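Local coordinates for RNA-binding protein RO60 (Deinococcus radiodurans, PDB 2NVO) that binds several small RNAs that accumulate during recovery from ultraviolet irradiation and contributes to the resistance of the bacterium to ultraviolet light, at residues Glu224-Thr230 with Tyr245-Ala251; Phe355-Pro360 with Leu397-Glu403. All coordinates share one frame; numbering follows the deposited sequence.

Contact 1: Glu224-Thr230 with Tyr245-Ala251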
loop_
_atom_site.group_PDB
_atom_site.type_symbol
_atom_site.label_atom_id
_atom_site.label_comp_id
_atom_site.label_asym_id
_atom_site.label_seq_id
_atom_site.Cartn_x
_atom_site.Cartn_y
_atom_site.Cartn_z
ATOM N N GLU A 224 0.881 22.888 21.544
ATOM C CA GLU A 224 1.587 23.023 22.813
ATOM C C GLU A 224 2.022 21.656 23.323
ATOM O O GLU A 224 3.157 21.473 23.769
ATOM C CB GLU A 224 0.704 23.707 23.859
ATOM C CG GLU A 224 1.414 23.963 25.183
ATOM C CD GLU A 224 0.601 24.821 26.131
ATOM O OE1 GLU A 224 -0.554 24.454 26.431
ATOM O OE2 GLU A 224 1.124 25.864 26.580
ATOM N N GLY A 225 1.103 20.698 23.243
ATOM C CA GLY A 225 1.362 19.342 23.679
ATOM C C GLY A 225 2.546 18.720 22.970
ATOM O O GLY A 225 3.406 18.120 23.614
ATOM N N HIS A 226 2.588 18.855 21.647
ATOM C CA HIS A 226 3.695 18.319 20.860
ATOM C C HIS A 226 5.006 19.012 21.208
ATOM O O HIS A 226 6.063 18.383 21.241
ATOM C CB HIS A 226 3.415 18.433 19.357
ATOM C CG HIS A 226 2.760 17.217 18.770
ATOM N ND1 HIS A 226 3.478 16.126 18.328
ATOM C CD2 HIS A 226 1.458 16.920 18.560
ATOM C CE1 HIS A 226 2.644 15.212 17.869
ATOM N NE2 HIS A 226 1.412 15.664 17.997
ATOM N N LEU A 227 4.929 20.309 21.473
ATOM C CA LEU A 227 6.105 21.067 21.873
ATOM C C LEU A 227 6.700 20.471 23.143
ATOM O O LEU A 227 7.834 19.984 23.143
ATOM C CB LEU A 227 5.741 22.535 22.087
ATOM C CG LEU A 227 5.280 23.252 20.817
ATOM C CD1 LEU A 227 4.913 24.695 21.101
ATOM C CD2 LEU A 227 6.353 23.166 19.741
ATOM N N LYS A 228 5.916 20.492 24.217
ATOM C CA LYS A 228 6.331 19.931 25.499
ATOM C C LYS A 228 6.767 18.471 25.379
ATOM O O LYS A 228 7.726 18.049 26.021
ATOM C CB LYS A 228 5.206 20.066 26.523
ATOM C CG LYS A 228 4.566 21.449 26.545
ATOM C CD LYS A 228 3.785 21.707 27.830
ATOM C CE LYS A 228 2.582 20.786 27.958
ATOM N NZ LYS A 228 1.762 21.112 29.159
ATOM N N ALA A 229 6.070 17.708 24.547
ATOM C CA ALA A 229 6.390 16.298 24.368
ATOM C C ALA A 229 7.838 16.091 23.926
ATOM O O ALA A 229 8.491 15.134 24.343
ATOM C CB ALA A 229 5.435 15.659 23.374
ATOM N N THR A 230 8.340 16.989 23.084
ATOM C CA THR A 230 9.700 16.865 22.575
ATOM C C THR A 230 10.715 17.045 23.703
ATOM O O THR A 230 11.884 16.695 23.566
ATOM C CB THR A 230 9.975 17.880 21.445
ATOM O OG1 THR A 230 8.912 17.825 20.482
ATOM C CG2 THR A 230 11.282 17.561 20.747
ATOM N N TYR A 245 -3.004 15.504 26.291
ATOM C CA TYR A 245 -3.071 16.211 25.013
ATOM C C TYR A 245 -3.483 15.376 23.798
ATOM O O TYR A 245 -3.291 15.813 22.663
ATOM C CB TYR A 245 -1.722 16.874 24.720
ATOM C CG TYR A 245 -1.464 18.151 25.486
ATOM C CD1 TYR A 245 -2.045 19.350 25.089
ATOM C CD2 TYR A 245 -0.626 18.164 26.594
ATOM C CE1 TYR A 245 -1.808 20.525 25.781
ATOM C CE2 TYR A 245 -0.382 19.333 27.289
ATOM C CZ TYR A 245 -0.976 20.509 26.877
ATOM O OH TYR A 245 -0.739 21.676 27.564
ATOM N N ARG A 246 -4.036 14.188 24.026
ATOM C CA ARG A 246 -4.482 13.305 22.939
ATOM C C ARG A 246 -3.398 13.043 21.885
ATOM O O ARG A 246 -3.697 12.771 20.722
ATOM C CB ARG A 246 -5.767 13.849 22.280
ATOM C CG ARG A 246 -5.584 15.098 21.404
ATOM C CD ARG A 246 -5.632 14.774 19.914
ATOM N NE ARG A 246 -4.790 15.669 19.120
ATOM C CZ ARG A 246 -4.946 15.882 17.814
ATOM N NH1 ARG A 246 -4.125 16.706 17.169
ATOM N NH2 ARG A 246 -5.929 15.281 17.152
ATOM N N LEU A 247 -2.138 13.095 22.306
ATOM C CA LEU A 247 -1.019 13.070 21.367
ATOM C C LEU A 247 -0.640 11.675 20.868
ATOM O O LEU A 247 -0.648 10.706 21.630
ATOM C CB LEU A 247 0.209 13.743 21.989
ATOM C CG LEU A 247 0.050 15.213 22.376
ATOM C CD1 LEU A 247 1.220 15.651 23.228
ATOM C CD2 LEU A 247 -0.088 16.093 21.146
ATOM N N PRO A 248 -0.296 11.581 19.576
ATOM C CA PRO A 248 0.210 10.370 18.922
ATOM C C PRO A 248 1.547 9.896 19.493
ATOM O O PRO A 248 2.323 10.697 20.015
ATOM C CB PRO A 248 0.393 10.821 17.467
ATOM C CG PRO A 248 0.426 12.334 17.542
ATOM C CD PRO A 248 -0.575 12.635 18.592
ATOM N N LEU A 249 1.803 8.594 19.389
ATOM C CA LEU A 249 3.060 7.999 19.835
ATOM C C LEU A 249 4.250 8.641 19.128
ATOM O O LEU A 249 5.383 8.590 19.614
ATOM C CB LEU A 249 3.044 6.497 19.559
ATOM C CG LEU A 249 4.354 5.719 19.643
ATOM C CD1 LEU A 249 4.843 5.624 21.078
ATOM C CD2 LEU A 249 4.149 4.343 19.061
ATOM N N GLU A 250 3.976 9.246 17.975
ATOM C CA GLU A 250 4.988 9.949 17.200
ATOM C C GLU A 250 5.607 11.070 18.022
ATOM O O GLU A 250 6.821 11.285 17.983
ATOM C CB GLU A 250 4.354 10.552 15.947
ATOM C CG GLU A 250 3.227 9.720 15.353
ATOM C CD GLU A 250 2.391 10.518 14.372
ATOM O OE1 GLU A 250 2.605 11.747 14.276
ATOM O OE2 GLU A 250 1.523 9.922 13.702
ATOM N N ALA A 251 4.754 11.777 18.764
ATOM C CA ALA A 251 5.155 12.961 19.521
ATOM C C ALA A 251 6.205 12.668 20.588
ATOM O O ALA A 251 6.834 13.580 21.120
ATOM C CB ALA A 251 3.937 13.609 20.158
HETATM O O HOH W 1 6.120 15.921 19.680
#
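The Y245 ring lies with one face over the backbone of G225. CA of G225 stands 3.5 Å above the ring plane of Y245, over its centre, in a CH-pi contact. At the ring edge, near its plane, are E224 OE1 and K228 NZ. The H226 ring has P248 CG at its edge.

The contact belongs to the TROVE domain, a horseshoe of HEAT-like helical repeats. It joins the last turns of helix 219-229 to the loop that leaves helix 235-245. The chain turns out of the latter helix at R246, which has positive phi. L247, P248 and A251 then follow the side of helix 219-229.

G225 has no side chain, and this lets the aromatic ring come close to the helix backbone. The Y245 hydroxyl serves as both donor and acceptor. Y245 OH donates to E224 OE1 at 3.0 Å, meeting the carboxylate from above its plane. K228 NZ donates to Y245 OH, also at 3.0 Å. E224 reaches the hydroxyl because its CG is anti to the backbone N (chi1 -176°) and its chain runs extended beyond. K228 instead bends at chi3 and crosses the tyrosine at about a right angle. E224 and K228 are one helical turn apart, and their two bonds hold the hydroxyl end of the ring to the helix.

Next along the loop, L247 CD1 rests on G225 O. A229 CB packs on A251 CB at 4.1 Å. H226 O is gripped from opposite faces of its plane by T230 OG1 and T230 N. A single water completes the join: it donates to H226 O at 2.9 Å and to A251 O at 2.8 Å, and it lies 3.0 Å from H226 ND1.

Contact 2: Phe355-Pro360 with Leu397-Glu403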
loop_
_atom_site.group_PDB
_atom_site.type_symbol
_atom_site.label_atom_id
_atom_site.label_comp_id
_atom_site.label_asym_id
_atom_site.label_seq_id
_atom_site.Cartn_x
_atom_site.Cartn_y
_atom_site.Cartn_z
ATOM N N PHE A 355 -10.841 -13.056 5.640
ATOM C CA PHE A 355 -11.294 -13.493 4.319
ATOM C C PHE A 355 -12.653 -12.892 3.962
ATOM O O PHE A 355 -12.908 -12.548 2.813
ATOM C CB PHE A 355 -11.399 -15.011 4.250
ATOM C CG PHE A 355 -10.093 -15.700 4.037
ATOM C CD1 PHE A 355 -9.830 -16.361 2.849
ATOM C CD2 PHE A 355 -9.123 -15.701 5.032
ATOM C CE1 PHE A 355 -8.616 -17.005 2.660
ATOM C CE2 PHE A 355 -7.923 -16.357 4.846
ATOM C CZ PHE A 355 -7.669 -17.004 3.659
ATOM N N GLY A 356 -13.516 -12.753 4.962
ATOM C CA GLY A 356 -14.845 -12.218 4.745
ATOM C C GLY A 356 -14.866 -10.782 4.274
ATOM O O GLY A 356 -15.892 -10.298 3.788
ATOM N N ASN A 357 -13.737 -10.094 4.396
ATOM C CA ASN A 357 -13.663 -8.692 3.999
ATOM C C ASN A 357 -12.788 -8.410 2.769
ATOM O O ASN A 357 -12.491 -7.257 2.464
ATOM C CB ASN A 357 -13.233 -7.839 5.191
ATOM C CG ASN A 357 -14.049 -8.150 6.459
ATOM O OD1 ASN A 357 -13.491 -8.349 7.535
ATOM N ND2 ASN A 357 -15.371 -8.222 6.317
ATOM N N VAL A 358 -12.379 -9.460 2.059
ATOM C CA VAL A 358 -11.637 -9.284 0.809
ATOM C C VAL A 358 -12.583 -8.888 -0.330
ATOM O O VAL A 358 -13.597 -9.545 -0.550
ATOM C CB VAL A 358 -10.893 -10.582 0.405
ATOM C CG1 VAL A 358 -10.374 -10.489 -1.022
ATOM C CG2 VAL A 358 -9.752 -10.867 1.377
ATOM N N GLN A 359 -12.250 -7.828 -1.060
ATOM C CA GLN A 359 -13.027 -7.480 -2.258
ATOM C C GLN A 359 -12.563 -8.310 -3.456
ATOM O O GLN A 359 -11.473 -8.112 -3.962
ATOM C CB GLN A 359 -12.929 -5.986 -2.579
ATOM C CG GLN A 359 -13.345 -5.076 -1.423
ATOM C CD GLN A 359 -14.715 -5.428 -0.843
ATOM O OE1 GLN A 359 -14.885 -5.496 0.376
ATOM N NE2 GLN A 359 -15.696 -5.647 -1.717
ATOM N N PRO A 360 -13.404 -9.252 -3.897
ATOM C CA PRO A 360 -13.104 -10.205 -4.968
ATOM C C PRO A 360 -13.086 -9.549 -6.343
ATOM O O PRO A 360 -13.693 -8.499 -6.547
ATOM C CB PRO A 360 -14.274 -11.190 -4.902
ATOM C CG PRO A 360 -14.987 -10.896 -3.620
ATOM C CD PRO A 360 -14.739 -9.464 -3.333
ATOM N N LEU A 397 -5.878 -19.851 -1.065
ATOM C CA LEU A 397 -7.007 -19.940 -0.142
ATOM C C LEU A 397 -7.968 -18.766 -0.310
ATOM O O LEU A 397 -9.205 -18.952 -0.361
ATOM C CB LEU A 397 -6.536 -20.033 1.296
ATOM C CG LEU A 397 -5.886 -21.361 1.652
ATOM C CD1 LEU A 397 -5.374 -21.273 3.071
ATOM C CD2 LEU A 397 -6.893 -22.542 1.470
ATOM N N ILE A 398 -7.407 -17.567 -0.403
ATOM C CA ILE A 398 -8.209 -16.369 -0.684
ATOM C C ILE A 398 -9.054 -16.483 -1.948
ATOM O O ILE A 398 -10.259 -16.205 -1.914
ATOM C CB ILE A 398 -7.343 -15.100 -0.755
ATOM C CG1 ILE A 398 -6.835 -14.750 0.644
ATOM C CG2 ILE A 398 -8.152 -13.937 -1.316
ATOM C CD1 ILE A 398 -5.937 -13.503 0.723
ATOM N N ALA A 399 -8.428 -16.861 -3.064
ATOM C CA ALA A 399 -9.157 -17.059 -4.318
ATOM C C ALA A 399 -10.252 -18.119 -4.165
ATOM O O ALA A 399 -11.420 -17.865 -4.479
ATOM C CB ALA A 399 -8.217 -17.426 -5.446
ATOM N N LEU A 400 -9.868 -19.292 -3.664
ATOM C CA LEU A 400 -10.805 -20.389 -3.475
ATOM C C LEU A 400 -12.019 -19.988 -2.643
ATOM O O LEU A 400 -13.134 -20.396 -2.942
ATOM C CB LEU A 400 -10.094 -21.604 -2.884
ATOM C CG LEU A 400 -9.194 -22.284 -3.923
ATOM C CD1 LEU A 400 -8.120 -23.139 -3.278
ATOM C CD2 LEU A 400 -10.023 -23.104 -4.925
ATOM N N ARG A 401 -11.804 -19.163 -1.628
ATOM C CA ARG A 401 -12.873 -18.770 -0.724
ATOM C C ARG A 401 -13.674 -17.537 -1.168
ATOM O O ARG A 401 -14.752 -17.299 -0.643
ATOM C CB ARG A 401 -12.329 -18.561 0.701
ATOM C CG ARG A 401 -11.898 -19.865 1.371
ATOM C CD ARG A 401 -11.494 -19.688 2.837
ATOM N NE ARG A 401 -10.790 -20.885 3.309
ATOM C CZ ARG A 401 -9.941 -20.930 4.333
ATOM N NH1 ARG A 401 -9.679 -19.832 5.031
ATOM N NH2 ARG A 401 -9.338 -22.076 4.652
ATOM N N THR A 402 -13.178 -16.762 -2.128
ATOM C CA THR A 402 -13.783 -15.453 -2.405
ATOM C C THR A 402 -14.172 -15.201 -3.849
ATOM O O THR A 402 -14.980 -14.311 -4.121
ATOM C CB THR A 402 -12.898 -14.260 -1.957
ATOM O OG1 THR A 402 -11.708 -14.206 -2.761
ATOM C CG2 THR A 402 -12.545 -14.363 -0.499
ATOM N N GLU A 403 -13.591 -15.952 -4.775
ATOM C CA GLU A 403 -13.886 -15.763 -6.186
ATOM C C GLU A 403 -14.972 -16.751 -6.620
ATOM O O GLU A 403 -15.138 -17.794 -5.991
ATOM C CB GLU A 403 -12.626 -15.942 -7.037
ATOM C CG GLU A 403 -11.513 -14.923 -6.755
ATOM C CD GLU A 403 -11.888 -13.500 -7.170
ATOM O OE1 GLU A 403 -12.843 -13.351 -7.968
ATOM O OE2 GLU A 403 -11.212 -12.534 -6.714
#
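T402 and E403, which both touch P360 across the contact, share one backbone acceptor in the last turn of helix 388-402. T402 N lies 3.1 Å and E403 N 2.9 Å from A399 O. T402 also folds its hydroxyl back on the helix. OG1 sits between the backbone N and the carbonyl carbon (chi1 67°). T402 OG1 donates to I398 O at 2.6 Å from above the carbonyl plane. This turns the methyl CG2 outward, to F355 O and V358 CB.

The F355 ring fills the other end of the join. R401 lies over one face in a cation-pi contact. Its NH1 is 3.7 Å above the centre of the F355 ring, and the guanidinium and ring planes are 44° apart. The arginine chain runs extended from CG to NE, with CD beside F355 CD1. R401 NE bonds to P422 O, which helps hold the guanidinium in place. The ring edge meets the helix backbone at L397 C and I398 N. F355 CE1 packs 3.5 Å from I398 CG1. F351 makes an edge-to-face contact with the same ring.

Farther along, V358 CG1 meets I398 CG2 at 4.1 Å. P360 CB comes 3.3 Å from T402 O. The E403 chain bends at chi2, which brings OE2 3.5 Å from P360 CA. That carboxylate then bonds to backbone N-H groups just past the segment: OE2 takes A361 N and OE1 takes T363 N. A399, facing away from F355, packs on L367 and A406. Helix 388-402 follows strand 364-369 and precedes its parallel neighbour 405-411. This is a beta-alpha-beta crossover of the VWFA-like fold, and 355-360 leads toward the first of these strands.

Overall arrangement
Contact 1 closes before contact 2 opens along the chain. Their centres are about 40 Å apart and their nearest atoms about 24 Å, so they do not touch. Contact 1 sits in the helical horseshoe, within a region that probably binds RNA. In contact 2, the chain that leaves helix 341-354 packs on helix 388-402 of what is probably the VWFA-like domain that closes the ring. The calcium ion is held by S372, S374 and E467 of that domain. Both contacts lie away from this site, although contact 2 is nearer in the chain: strand 364-369 runs from it toward S372. The two contacts thus mark separate parts of one ring-shaped monomer.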